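Local coordinates for acRAF (PDB 4LOW), which resembles pterin-4a-carbinolamine dehydratases but acts as an assembly factor for RuBisCO in the alpha-carboxysome, at residues P15-K20 / N59-A64. Numbering follows the deposited sequence. Where two conformers were deposited one is given.
Sequences PPMLFK and NITLDA
Leu18 O receives the amide of Leu62 at 2.8 Å (Leu62 N to Leu18 O), nearly straight, and a CA-H...O contact from Thr61 joins it on the same oxygen. Leu62 O in turn accepts the amide of Leu18, and Lys20 and Ile60 exchange a second such pair, so the antiparallel strands 17-23 and 57-63 are zipped here by four backbone bonds. Beyond Met17 the ladder opens: a water donates to Pro16 O at 2.7 Å and accepts from Ala64 N. Phe19 and Thr61 form the non-hydrogen-bonded pair between the two rings of bonds. Phe19 CG is anti to the backbone N (chi1 168°), and the ring lies alongside the Asn59 side chain, ring and amide planes 20° apart; CE1 sits 3.9 Å from Asn59 CB, while Thr61 OG1 meets the ring edge at CD1, 3.8 Å away. An alanine in place of Phe19 would probably open a gap beside Asn59 and leave Thr61 without its aromatic neighbour. On the same face Met17 SD rests 3.8 Å from Thr61 CG2. Asn59 OD1 is held by Arg21. The other face carries Leu18 and Leu62, CB to CB at 4.2 Å, with Ile60 and Lys20, whose NZ bonds the His5 and His7 carbonyls and salt-bridges Asp82. Here Leu18, Ile60 and Leu62 pack on helix 72-84, Ile60 also on helix 27-44, both helices covering one face of the antiparallel sheet as in pterin-4a-carbinolamine dehydratases, with strands 10-12 and 50-53 flanking the central pair.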
ATOM      1  N   PRO A  15       8.505 -14.016 -14.579  1.00 50.33           N
ATOM      2  CA  PRO A  15       7.676 -13.293 -15.562  1.00 48.36           C
ATOM      3  C   PRO A  15       7.990 -11.822 -15.213  1.00 45.04           C
ATOM      4  O   PRO A  15       7.906 -11.453 -14.032  1.00 43.99           O
ATOM      5  CB  PRO A  15       6.231 -13.697 -15.220  1.00 50.85           C
ATOM      6  CG  PRO A  15       6.331 -14.648 -14.047  1.00 56.59           C
ATOM      7  CD  PRO A  15       7.685 -14.469 -13.434  1.00 51.87           C
ATOM      8  N   PRO A  16       8.540 -11.041 -16.170  1.00 39.30           N
ATOM      9  CA  PRO A  16       9.002  -9.688 -15.843  1.00 37.29           C
ATOM     10  C   PRO A  16       7.997  -8.781 -15.175  1.00 33.78           C
ATOM     11  O   PRO A  16       6.807  -8.822 -15.468  1.00 33.07           O
ATOM     12  CB  PRO A  16       9.453  -9.119 -17.193  1.00 40.09           C
ATOM     13  CG  PRO A  16       8.798  -9.966 -18.216  1.00 46.27           C
ATOM     14  CD  PRO A  16       8.774 -11.337 -17.597  1.00 42.18           C
ATOM     15  N   MET A  17       8.488  -7.962 -14.249  0.50 26.08           N
ATOM     16  CA  MET A  17       7.689  -6.956 -13.566  0.50 22.32           C
ATOM     17  C   MET A  17       8.448  -5.663 -13.672  0.50 22.99           C
ATOM     18  O   MET A  17       9.650  -5.681 -13.970  0.50 22.62           O
ATOM     19  CB  MET A  17       7.453  -7.297 -12.083  0.50 23.58           C
ATOM     20  CG  MET A  17       6.557  -8.505 -11.880  0.50 26.88           C
ATOM     21  SD  MET A  17       6.707  -9.200 -10.226  0.50 28.86           S
ATOM     22  CE  MET A  17       8.315 -10.036 -10.351  0.50 27.63           C
ATOM     23  N   LEU A  18       7.740  -4.545 -13.481  1.00 21.76           N
ATOM     24  CA  LEU A  18       8.399  -3.245 -13.365  1.00 21.36           C
ATOM     25  C   LEU A  18       8.272  -2.844 -11.889  1.00 22.38           C
ATOM     26  O   LEU A  18       7.185  -2.943 -11.314  1.00 22.19           O
ATOM     27  CB  LEU A  18       7.737  -2.161 -14.198  1.00 21.90           C
ATOM     28  CG  LEU A  18       7.927  -2.309 -15.697  1.00 28.03           C
ATOM     29  CD1 LEU A  18       7.066  -1.301 -16.426  1.00 30.38           C
ATOM     30  CD2 LEU A  18       9.434  -2.190 -16.091  1.00 28.89           C
ATOM     31  N   PHE A  19       9.364  -2.362 -11.275  1.00 19.77           N
ATOM     32  CA  PHE A  19       9.356  -2.033  -9.861  1.00 18.99           C
ATOM     33  C   PHE A  19       9.896  -0.611  -9.702  1.00 19.74           C
ATOM     34  O   PHE A  19      10.927  -0.269 -10.314  1.00 19.87           O
ATOM     35  CB  PHE A  19      10.251  -3.028  -9.075  1.00 20.83           C
ATOM     36  CG  PHE A  19      10.517  -2.572  -7.654  1.00 20.62           C
ATOM     37  CD1 PHE A  19       9.596  -2.832  -6.648  1.00 20.91           C
ATOM     38  CD2 PHE A  19      11.647  -1.823  -7.345  1.00 20.33           C
ATOM     39  CE1 PHE A  19       9.766  -2.283  -5.384  1.00 20.61           C
ATOM     40  CE2 PHE A  19      11.778  -1.234  -6.096  1.00 20.05           C
ATOM     41  CZ  PHE A  19      10.840  -1.466  -5.131  1.00 18.85           C
ATOM     42  N   LYS A  20       9.293   0.196  -8.804  1.00 17.96           N
ATOM     43  CA  LYS A  20       9.929   1.460  -8.483  1.00 17.80           C
ATOM     44  C   LYS A  20       9.543   1.877  -7.092  1.00 17.74           C
ATOM     45  O   LYS A  20       8.399   1.734  -6.666  1.00 17.53           O
ATOM     46  CB  LYS A  20       9.533   2.561  -9.480  1.00 19.75           C
ATOM     47  CG  LYS A  20      10.284   3.875  -9.286  1.00 19.56           C
ATOM     48  CD  LYS A  20      10.073   4.774 -10.503  1.00 19.93           C
ATOM     49  CE  LYS A  20      10.578   6.160 -10.241  1.00 22.99           C
ATOM     50  NZ  LYS A  20      10.402   6.997 -11.478  1.00 22.58           N
ATOM     51  N   ASN A  59       6.369   1.717  -2.659  1.00 17.27           N
ATOM     52  CA  ASN A  59       7.001   0.798  -3.585  1.00 16.67           C
ATOM     53  C   ASN A  59       5.931   0.198  -4.484  1.00 18.53           C
ATOM     54  O   ASN A  59       4.960  -0.379  -3.975  1.00 19.24           O
ATOM     55  CB  ASN A  59       7.632  -0.337  -2.796  1.00 18.51           C
ATOM     56  CG  ASN A  59       8.670   0.135  -1.808  1.00 19.03           C
ATOM     57  OD1 ASN A  59       9.750   0.618  -2.175  1.00 19.17           O
ATOM     58  ND2 ASN A  59       8.389  -0.055  -0.512  1.00 20.36           N
ATOM     59  N   ILE A  60       6.059   0.334  -5.797  1.00 17.79           N
ATOM     60  CA  ILE A  60       5.031  -0.142  -6.706  1.00 17.39           C
ATOM     61  C   ILE A  60       5.571  -1.215  -7.620  1.00 18.49           C
ATOM     62  O   ILE A  60       6.662  -1.088  -8.176  1.00 18.95           O
ATOM     63  CB  ILE A  60       4.544   1.056  -7.537  1.00 18.01           C
ATOM     64  CG1 ILE A  60       4.027   2.163  -6.599  1.00 18.94           C
ATOM     65  CG2 ILE A  60       3.453   0.612  -8.547  1.00 20.42           C
ATOM     66  CD1 ILE A  60       3.680   3.438  -7.282  1.00 20.75           C
ATOM     67  N   THR A  61       4.783  -2.283  -7.802  1.00 18.81           N
ATOM     68  CA  THR A  61       5.133  -3.381  -8.681  1.00 19.53           C
ATOM     69  C   THR A  61       4.074  -3.512  -9.747  1.00 20.92           C
ATOM     70  O   THR A  61       2.894  -3.638  -9.407  1.00 21.00           O
ATOM     71  CB  THR A  61       5.201  -4.688  -7.874  1.00 20.82           C
ATOM     72  OG1 THR A  61       6.139  -4.505  -6.828  1.00 23.12           O
ATOM     73  CG2 THR A  61       5.646  -5.856  -8.725  1.00 24.08           C
ATOM     74  N   LEU A  62       4.471  -3.502 -11.030  1.00 21.15           N
ATOM     75  CA  LEU A  62       3.521  -3.637 -12.125  1.00 20.99           C
ATOM     76  C   LEU A  62       3.807  -4.955 -12.803  1.00 25.33           C
ATOM     77  O   LEU A  62       4.966  -5.272 -13.067  1.00 24.81           O
ATOM     78  CB  LEU A  62       3.707  -2.509 -13.160  1.00 21.73           C
ATOM     79  CG  LEU A  62       3.679  -1.102 -12.612  1.00 21.78           C
ATOM     80  CD1 LEU A  62       3.942  -0.059 -13.712  1.00 23.14           C
ATOM     81  CD2 LEU A  62       2.387  -0.782 -11.850  1.00 21.71           C
ATOM     82  N   ASP A  63       2.753  -5.717 -13.119  1.00 25.37           N
ATOM     83  CA  ASP A  63       2.942  -7.007 -13.768  1.00 27.38           C
ATOM     84  C   ASP A  63       2.580  -6.929 -15.204  1.00 32.12           C
ATOM     85  O   ASP A  63       1.886  -5.997 -15.609  1.00 32.05           O
ATOM     86  CB  ASP A  63       2.176  -8.139 -13.046  1.00 30.33           C
ATOM     87  CG  ASP A  63       0.690  -7.961 -12.817  1.00 39.33           C
ATOM     88  OD1 ASP A  63       0.196  -6.830 -12.972  1.00 39.61           O
ATOM     89  OD2 ASP A  63       0.037  -8.939 -12.378  1.00 45.92           O
ATOM     90  N   ALA A  64       3.076  -7.918 -15.982  1.00 31.24           N
ATOM     91  CA  ALA A  64       2.845  -8.064 -17.399  1.00 35.41           C
ATOM     92  C   ALA A  64       1.383  -8.440 -17.617  1.00 44.43           C
ATOM     93  O   ALA A  64       0.867  -9.335 -16.935  1.00 44.44           O
ATOM     94  CB  ALA A  64       3.764  -9.145 -17.956  1.00 37.64           C
TER
HETATM   95  O   HOH W   1       4.472 -10.035 -14.734  1.00 42.80           O